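PDB 4ARU: histidine acid phosphatase, which belongs to branch 2 of the histidine phosphatase superfamily and folds as a single chain around a mixed beta-sheet. Local coordinates for residues 30-42 and 171-183. Numbering follows the deposited sequence. Where two conformers were deposited one is given.
Sequences TMRDVTPHQWPEW and VLDFPKSPYCQQH
Thr35 and Leu172 join two helix ends of this histidine phosphatase: a Schellman motif, with Asp173 as its positive-phi C-prime residue, ends helix 162-172, and the turn after helix 29-33 docks on it. The join illustrates how a helix's last carbonyls can find donors in a neighbouring segment. Thr35 OG1, swung opposite its own backbone N (chi1 179°), donates to Leu172 O at 2.8 Å, in the carbonyl plane and on a lone pair. The same hydroxyl accepts from His37 N in an ST turn, so two bonds grip it. At the other helix end, Tyr179 N donates to Asp33 O at 2.9 Å, tilted from the carbonyl plane.

Packing is tight around Val34. Its CG1 lies 4.0 Å from Tyr179 CD2, its CB 3.9 Å from Phe174 CD1, and CG2 reaches Leu172 CD1. Val34 O, buried without a hydrogen-bond partner, sits at the edge of the Phe174 ring and receives a CA-H...O contact from Phe174 CA.

The solvent side is looser. Asp33 OD1 is held by Gln29 within its own helix, and a water links it, weakly at the far end, to Gln182 OE1. Toward the opposite end of the contact, the His37 ring, with Pro36 CG over one face, sends NE2 to Asp173 OD2 at 2.8 Å, nearly straight (170°), on the anti side of the carboxylate, 25° out of its plane.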
ATOM      1  N   THR A  30      24.465  -6.770   1.552  1.00 10.43           N
ATOM      2  CA  THR A  30      24.670  -5.377   1.886  1.00 10.40           C
ATOM      3  C   THR A  30      23.903  -5.030   3.145  1.00  9.85           C
ATOM      4  O   THR A  30      24.403  -4.318   3.998  1.00  9.67           O
ATOM      5  CB  THR A  30      24.213  -4.457   0.733  1.00 10.02           C
ATOM      6  OG1 THR A  30      25.047  -4.629  -0.420  1.00 10.97           O
ATOM      7  CG2 THR A  30      24.294  -2.974   1.154  1.00  9.99           C
ATOM      8  N   MET A  31      22.654  -5.476   3.246  1.00  9.70           N
ATOM      9  CA  MET A  31      21.847  -5.218   4.427  1.00  9.69           C
ATOM     10  C   MET A  31      22.503  -5.780   5.698  1.00 10.28           C
ATOM     11  O   MET A  31      22.448  -5.135   6.743  1.00 10.25           O
ATOM     12  CB  MET A  31      20.442  -5.788   4.241  1.00  9.73           C
ATOM     13  CG  MET A  31      19.660  -5.056   3.166  1.00  9.76           C
ATOM     14  SD  MET A  31      18.174  -5.949   2.607  1.00 11.06           S
ATOM     15  CE  MET A  31      17.170  -5.904   4.075  1.00 10.87           C
ATOM     16  N   ARG A  32      23.104  -6.960   5.608  0.50 10.82           N
ATOM     17  CA  ARG A  32      23.845  -7.495   6.730  0.50 11.50           C
ATOM     18  C   ARG A  32      25.060  -6.640   7.025  0.50 11.73           C
ATOM     19  O   ARG A  32      25.247  -6.247   8.172  0.50 11.78           O
ATOM     20  CB  ARG A  32      24.195  -8.949   6.489  0.50 12.42           C
ATOM     21  CG  ARG A  32      22.939  -9.779   6.272  0.50 12.32           C
ATOM     22  CD  ARG A  32      23.215 -11.232   6.617  0.50 13.29           C
ATOM     23  NE  ARG A  32      22.090 -12.101   6.324  0.50 13.31           N
ATOM     24  CZ  ARG A  32      21.143 -12.428   7.200  0.50 13.19           C
ATOM     25  NH1 ARG A  32      21.164 -11.960   8.443  0.50 12.87           N
ATOM     26  NH2 ARG A  32      20.143 -13.200   6.819  0.50 13.08           N
ATOM     27  N   ASP A  33      25.805  -6.272   5.978  1.00 11.93           N
ATOM     28  CA  ASP A  33      27.120  -5.652   6.132  1.00 12.35           C
ATOM     29  C   ASP A  33      27.069  -4.229   6.671  1.00 11.62           C
ATOM     30  O   ASP A  33      28.081  -3.777   7.163  1.00 12.17           O
ATOM     31  CB  ASP A  33      27.895  -5.694   4.815  1.00 13.29           C
ATOM     32  CG  ASP A  33      28.366  -7.103   4.433  1.00 14.62           C
ATOM     33  OD1 ASP A  33      28.293  -8.021   5.285  1.00 15.39           O
ATOM     34  OD2 ASP A  33      28.927  -7.276   3.295  1.00 15.96           O
ATOM     35  N   VAL A  34      25.946  -3.532   6.559  1.00 10.55           N
ATOM     36  CA  VAL A  34      25.917  -2.091   6.958  1.00 10.13           C
ATOM     37  C   VAL A  34      25.685  -1.906   8.452  1.00 10.17           C
ATOM     38  O   VAL A  34      25.582  -0.764   8.949  1.00 10.31           O
ATOM     39  CB  VAL A  34      24.883  -1.269   6.159  1.00  9.62           C
ATOM     40  CG1 VAL A  34      25.287  -1.149   4.700  1.00  9.90           C
ATOM     41  CG2 VAL A  34      23.499  -1.837   6.279  1.00  9.18           C
ATOM     42  N   THR A  35      25.629  -3.000   9.182  1.00 10.10           N
ATOM     43  CA  THR A  35      25.561  -2.960  10.646  1.00 10.31           C
ATOM     44  C   THR A  35      26.427  -4.037  11.273  1.00 11.12           C
ATOM     45  O   THR A  35      26.483  -5.141  10.762  1.00 11.25           O
ATOM     46  CB  THR A  35      24.118  -3.113  11.168  1.00  9.74           C
ATOM     47  OG1 THR A  35      24.120  -3.086  12.597  1.00  9.74           O
ATOM     48  CG2 THR A  35      23.474  -4.429  10.749  1.00  9.62           C
ATOM     49  N   PRO A  36      27.119  -3.735  12.378  1.00 11.91           N
ATOM     50  CA  PRO A  36      27.809  -4.805  13.123  1.00 13.03           C
ATOM     51  C   PRO A  36      26.846  -5.713  13.870  1.00 13.32           C
ATOM     52  O   PRO A  36      27.269  -6.780  14.379  1.00 14.36           O
ATOM     53  CB  PRO A  36      28.640  -4.022  14.145  1.00 13.56           C
ATOM     54  CG  PRO A  36      27.832  -2.770  14.368  1.00 12.93           C
ATOM     55  CD  PRO A  36      27.324  -2.417  13.014  1.00 12.12           C
ATOM     56  N   HIS A  37      25.593  -5.286  13.991  1.00 13.23           N
ATOM     57  CA  HIS A  37      24.634  -6.056  14.788  1.00 14.37           C
ATOM     58  C   HIS A  37      24.041  -7.147  13.953  1.00 14.80           C
ATOM     59  O   HIS A  37      24.238  -7.157  12.745  1.00 15.64           O
ATOM     60  CB  HIS A  37      23.534  -5.157  15.275  1.00 14.20           C
ATOM     61  CG  HIS A  37      24.035  -3.971  16.008  1.00 15.46           C
ATOM     62  ND1 HIS A  37      24.981  -4.077  17.003  1.00 17.21           N
ATOM     63  CD2 HIS A  37      23.783  -2.657  15.855  1.00 15.72           C
ATOM     64  CE1 HIS A  37      25.257  -2.873  17.468  1.00 17.47           C
ATOM     65  NE2 HIS A  37      24.554  -1.996  16.786  1.00 16.85           N
ATOM     66  N   GLN A  38      23.408  -8.118  14.586  1.00 15.29           N
ATOM     67  CA  GLN A  38      22.802  -9.221  13.846  1.00 15.59           C
ATOM     68  C   GLN A  38      21.322  -8.955  13.697  1.00 13.68           C
ATOM     69  O   GLN A  38      20.652  -8.659  14.686  1.00 13.48           O
ATOM     70  CB  GLN A  38      23.007 -10.539  14.590  1.00 18.71           C
ATOM     71  CG  GLN A  38      24.465 -10.803  14.923  1.00 22.32           C
ATOM     72  CD  GLN A  38      25.451 -10.520  13.775  1.00 25.80           C
ATOM     73  OE1 GLN A  38      26.375  -9.679  13.902  1.00 30.14           O
ATOM     74  NE2 GLN A  38      25.276 -11.225  12.662  1.00 27.07           N
ATOM     75  N   TRP A  39      20.823  -9.076  12.470  1.00 12.56           N
ATOM     76  CA  TRP A  39      19.419  -8.963  12.251  1.00 11.64           C
ATOM     77  C   TRP A  39      18.635 -10.104  12.940  1.00 12.16           C
ATOM     78  O   TRP A  39      19.047 -11.250  12.885  1.00 12.90           O
ATOM     79  CB  TRP A  39      19.125  -8.944  10.746  1.00 11.02           C
ATOM     80  CG  TRP A  39      19.581  -7.685  10.062  1.00 10.53           C
ATOM     81  CD1 TRP A  39      20.774  -7.496   9.394  1.00 10.83           C
ATOM     82  CD2 TRP A  39      18.836  -6.485   9.917  1.00  9.97           C
ATOM     83  NE1 TRP A  39      20.797  -6.223   8.863  1.00 10.12           N
ATOM     84  CE2 TRP A  39      19.639  -5.571   9.194  1.00  9.77           C
ATOM     85  CE3 TRP A  39      17.588  -6.061  10.371  1.00  9.58           C
ATOM     86  CZ2 TRP A  39      19.197  -4.295   8.880  1.00  9.45           C
ATOM     87  CZ3 TRP A  39      17.165  -4.793  10.085  1.00  9.44           C
ATOM     88  CH2 TRP A  39      17.954  -3.917   9.319  1.00  9.43           C
ATOM     89  N   PRO A  40      17.509  -9.762  13.556  1.00 12.51           N
ATOM     90  CA  PRO A  40      16.776 -10.789  14.312  1.00 13.62           C
ATOM     91  C   PRO A  40      16.106 -11.798  13.362  1.00 14.29           C
ATOM     92  O   PRO A  40      15.695 -11.444  12.248  1.00 15.07           O
ATOM     93  CB  PRO A  40      15.762  -9.965  15.117  1.00 13.33           C
ATOM     94  CG  PRO A  40      15.630  -8.693  14.395  1.00 12.65           C
ATOM     95  CD  PRO A  40      17.025  -8.411  13.892  1.00 12.29           C
ATOM     96  N   GLU A  41      16.013 -13.041  13.790  1.00 15.80           N
ATOM     97  CA  GLU A  41      15.344 -14.067  12.985  1.00 16.97           C
ATOM     98  C   GLU A  41      13.837 -13.934  13.107  1.00 14.99           C
ATOM     99  O   GLU A  41      13.294 -13.809  14.217  1.00 15.97           O
ATOM    100  CB  GLU A  41      15.808 -15.487  13.338  1.00 21.33           C
ATOM    101  CG  GLU A  41      17.076 -15.941  12.586  1.00 26.28           C
ATOM    102  CD  GLU A  41      16.848 -16.194  11.077  1.00 30.82           C
ATOM    103  OE1 GLU A  41      16.923 -15.232  10.251  1.00 36.78           O
ATOM    104  OE2 GLU A  41      16.611 -17.377  10.696  1.00 38.48           O
ATOM    105  N   TRP A  42      13.155 -13.983  11.954  1.00 12.65           N
ATOM    106  CA  TRP A  42      11.689 -13.980  11.903  1.00 11.64           C
ATOM    107  C   TRP A  42      11.149 -15.408  12.011  1.00 12.25           C
ATOM    108  O   TRP A  42      11.865 -16.384  11.746  1.00 13.20           O
ATOM    109  CB  TRP A  42      11.222 -13.319  10.606  1.00 10.79           C
ATOM    110  CG  TRP A  42      11.334 -11.851  10.708  1.00  9.84           C
ATOM    111  CD1 TRP A  42      12.494 -11.091  10.730  1.00  9.52           C
ATOM    112  CD2 TRP A  42      10.267 -10.930  10.831  1.00  8.93           C
ATOM    113  NE1 TRP A  42      12.191  -9.768  10.862  1.00  8.84           N
ATOM    114  CE2 TRP A  42      10.829  -9.638  10.935  1.00  8.51           C
ATOM    115  CE3 TRP A  42       8.886 -11.059  10.841  1.00  8.89           C
ATOM    116  CZ2 TRP A  42      10.043  -8.500  11.063  1.00  8.03           C
ATOM    117  CZ3 TRP A  42       8.110  -9.921  10.982  1.00  8.52           C
ATOM    118  CH2 TRP A  42       8.683  -8.675  11.109  1.00  8.02           C
ATOM    119  N   VAL A 171      21.521   4.471  14.061  1.00  9.87           N
ATOM    120  CA  VAL A 171      20.700   3.313  14.447  1.00  9.76           C
ATOM    121  C   VAL A 171      21.393   1.997  14.054  1.00 10.08           C
ATOM    122  O   VAL A 171      21.384   1.035  14.826  1.00 10.49           O
ATOM    123  CB  VAL A 171      19.310   3.411  13.782  1.00  9.38           C
ATOM    124  CG1 VAL A 171      18.551   2.086  13.847  1.00  9.38           C
ATOM    125  CG2 VAL A 171      18.518   4.561  14.391  1.00  9.42           C
ATOM    126  N   LEU A 172      22.005   1.980  12.876  1.00  9.85           N
ATOM    127  CA  LEU A 172      22.774   0.838  12.417  1.00 10.36           C
ATOM    128  C   LEU A 172      24.110   0.684  13.103  1.00 11.43           C
ATOM    129  O   LEU A 172      24.682  -0.404  13.067  1.00 11.55           O
ATOM    130  CB  LEU A 172      23.060   0.983  10.894  1.00 10.05           C
ATOM    131  CG  LEU A 172      21.823   0.941  10.019  1.00  9.50           C
ATOM    132  CD1 LEU A 172      22.270   1.329   8.637  1.00  9.55           C
ATOM    133  CD2 LEU A 172      21.164  -0.434  10.023  1.00  9.61           C
ATOM    134  N   ASP A 173      24.665   1.742  13.717  1.00 12.14           N
ATOM    135  CA  ASP A 173      26.110   1.759  14.028  1.00 13.76           C
ATOM    136  C   ASP A 173      26.947   1.481  12.801  1.00 13.11           C
ATOM    137  O   ASP A 173      27.956   0.773  12.827  1.00 12.84           O
ATOM    138  CB  ASP A 173      26.441   0.813  15.190  1.00 15.94           C
ATOM    139  CG  ASP A 173      25.871   1.320  16.508  1.00 18.93           C
ATOM    140  OD1 ASP A 173      26.403   2.343  16.968  1.00 22.49           O
ATOM    141  OD2 ASP A 173      24.912   0.744  17.101  1.00 22.23           O
ATOM    142  N   PHE A 174      26.522   2.114  11.696  1.00 11.63           N
ATOM    143  CA  PHE A 174      27.172   1.947  10.399  1.00 11.57           C
ATOM    144  C   PHE A 174      28.697   2.117  10.434  1.00 12.36           C
ATOM    145  O   PHE A 174      29.423   1.355   9.800  1.00 12.80           O
ATOM    146  CB  PHE A 174      26.501   2.855   9.342  1.00 11.04           C
ATOM    147  CG  PHE A 174      27.200   2.853   7.986  1.00 11.31           C
ATOM    148  CD1 PHE A 174      27.061   1.778   7.103  1.00 11.07           C
ATOM    149  CD2 PHE A 174      27.948   3.932   7.583  1.00 11.55           C
ATOM    150  CE1 PHE A 174      27.693   1.805   5.874  1.00 11.52           C
ATOM    151  CE2 PHE A 174      28.577   3.950   6.349  1.00 11.84           C
ATOM    152  CZ  PHE A 174      28.435   2.891   5.498  1.00 11.88           C
ATOM    153  N   PRO A 175      29.200   3.138  11.134  1.00 12.87           N
ATOM    154  CA  PRO A 175      30.649   3.350  11.078  1.00 13.94           C
ATOM    155  C   PRO A 175      31.471   2.164  11.626  1.00 14.88           C
ATOM    156  O   PRO A 175      32.656   2.016  11.270  1.00 15.69           O
ATOM    157  CB  PRO A 175      30.848   4.608  11.939  1.00 14.46           C
ATOM    158  CG  PRO A 175      29.549   5.336  11.856  1.00 13.61           C
ATOM    159  CD  PRO A 175      28.509   4.268  11.809  1.00 12.71           C
ATOM    160  N   LYS A 176      30.837   1.354  12.475  1.00 15.12           N
ATOM    161  CA  LYS A 176      31.484   0.167  13.031  1.00 16.65           C
ATOM    162  C   LYS A 176      31.163  -1.111  12.269  1.00 15.72           C
ATOM    163  O   LYS A 176      31.530  -2.196  12.738  1.00 16.24           O
ATOM    164  CB  LYS A 176      31.067  -0.030  14.481  1.00 18.50           C
ATOM    165  CG  LYS A 176      31.473   1.107  15.406  1.00 21.43           C
ATOM    166  CD  LYS A 176      30.573   1.037  16.624  1.00 24.03           C
ATOM    167  CE  LYS A 176      30.986   1.938  17.777  1.00 26.78           C
ATOM    168  NZ  LYS A 176      29.844   1.945  18.748  1.00 28.11           N
ATOM    169  N   SER A 177      30.561  -0.977  11.097  1.00 14.47           N
ATOM    170  CA  SER A 177      30.014  -2.114  10.365  1.00 13.81           C
ATOM    171  C   SER A 177      31.090  -2.745   9.478  1.00 14.43           C
ATOM    172  O   SER A 177      32.089  -2.103   9.132  1.00 14.70           O
ATOM    173  CB  SER A 177      28.852  -1.673   9.516  1.00 12.72           C
ATOM    174  OG  SER A 177      29.309  -0.916   8.402  1.00 12.57           O
ATOM    175  N   PRO A 178      30.875  -4.014   9.094  1.00 14.71           N
ATOM    176  CA  PRO A 178      31.809  -4.621   8.144  1.00 15.58           C
ATOM    177  C   PRO A 178      31.903  -3.855   6.839  1.00 15.89           C
ATOM    178  O   PRO A 178      32.971  -3.774   6.226  1.00 16.42           O
ATOM    179  CB  PRO A 178      31.200  -6.015   7.905  1.00 15.57           C
ATOM    180  CG  PRO A 178      30.487  -6.309   9.172  1.00 15.27           C
ATOM    181  CD  PRO A 178      29.881  -4.976   9.582  1.00 14.42           C
ATOM    182  N   TYR A 179      30.796  -3.254   6.424  1.00 15.44           N
ATOM    183  CA  TYR A 179      30.823  -2.415   5.242  1.00 15.93           C
ATOM    184  C   TYR A 179      31.925  -1.380   5.304  1.00 17.49           C
ATOM    185  O   TYR A 179      32.676  -1.209   4.351  1.00 17.90           O
ATOM    186  CB  TYR A 179      29.474  -1.704   5.048  1.00 15.32           C
ATOM    187  CG  TYR A 179      29.336  -1.008   3.718  1.00 15.81           C
ATOM    188  CD1 TYR A 179      29.883   0.264   3.489  1.00 16.26           C
ATOM    189  CD2 TYR A 179      28.654  -1.635   2.681  1.00 16.53           C
ATOM    190  CE1 TYR A 179      29.730   0.875   2.253  1.00 17.32           C
ATOM    191  CE2 TYR A 179      28.507  -1.045   1.458  1.00 17.32           C
ATOM    192  CZ  TYR A 179      29.048   0.184   1.251  1.00 18.06           C
ATOM    193  OH  TYR A 179      28.856   0.734   0.015  1.00 21.86           O
ATOM    194  N   CYS A 180      32.064  -0.720   6.448  1.00 18.25           N
ATOM    195  CA  CYS A 180      33.085   0.316   6.623  1.00 20.08           C
ATOM    196  C   CYS A 180      34.458  -0.275   6.857  1.00 22.04           C
ATOM    197  O   CYS A 180      35.450   0.364   6.560  1.00 23.41           O
ATOM    198  CB  CYS A 180      32.709   1.237   7.781  1.00 19.95           C
ATOM    199  SG  CYS A 180      31.338   2.325   7.350  1.00 19.62           S
ATOM    200  N   GLN A 181      34.525  -1.495   7.368  1.00 23.97           N
ATOM    201  CA  GLN A 181      35.819  -2.228   7.429  1.00 27.92           C
ATOM    202  C   GLN A 181      36.310  -2.669   6.032  1.00 30.14           C
ATOM    203  O   GLN A 181      37.500  -2.929   5.886  1.00 31.82           O
ATOM    204  CB  GLN A 181      35.712  -3.457   8.340  1.00 30.36           C
ATOM    205  CG  GLN A 181      35.235  -3.149   9.768  1.00 32.41           C
ATOM    206  CD  GLN A 181      34.904  -4.393  10.634  1.00 36.30           C
ATOM    207  OE1 GLN A 181      34.368  -5.422  10.166  1.00 36.72           O
ATOM    208  NE2 GLN A 181      35.195  -4.275  11.925  1.00 39.13           N
ATOM    209  N   GLN A 182      35.418  -2.746   5.029  1.00 30.98           N
ATOM    210  CA  GLN A 182      35.745  -3.164   3.646  1.00 33.52           C
ATOM    211  C   GLN A 182      35.775  -2.013   2.626  1.00 34.89           C
ATOM    212  O   GLN A 182      36.443  -2.110   1.588  1.00 37.86           O
ATOM    213  CB  GLN A 182      34.713  -4.165   3.125  1.00 34.92           C
ATOM    214  CG  GLN A 182      34.505  -5.399   3.977  1.00 37.74           C
ATOM    215  CD  GLN A 182      33.477  -6.343   3.360  1.00 40.15           C
ATOM    216  OE1 GLN A 182      32.363  -6.507   3.873  1.00 42.71           O
ATOM    217  NE2 GLN A 182      33.850  -6.958   2.240  1.00 41.60           N
ATOM    218  N   HIS A 183      35.046  -0.944   2.921  1.00 33.93           N
ATOM    219  CA  HIS A 183      34.877   0.223   2.038  1.00 34.26           C
ATOM    220  C   HIS A 183      35.357   1.486   2.753  1.00 35.17           C
ATOM    221  O   HIS A 183      36.543   1.685   2.947  1.00 38.81           O
ATOM    222  CB  HIS A 183      33.387   0.423   1.708  1.00 33.42           C
ATOM    223  CG  HIS A 183      32.763  -0.710   0.946  1.00 32.71           C
ATOM    224  ND1 HIS A 183      32.072  -1.732   1.560  1.00 30.57           N
ATOM    225  CD2 HIS A 183      32.742  -0.989  -0.382  1.00 34.49           C
ATOM    226  CE1 HIS A 183      31.641  -2.586   0.649  1.00 32.59           C
ATOM    227  NE2 HIS A 183      32.041  -2.162  -0.540  1.00 33.95           N
TER
HETATM  228  O   HOH W   1      31.157  -8.958   5.947  1.00 31.91           O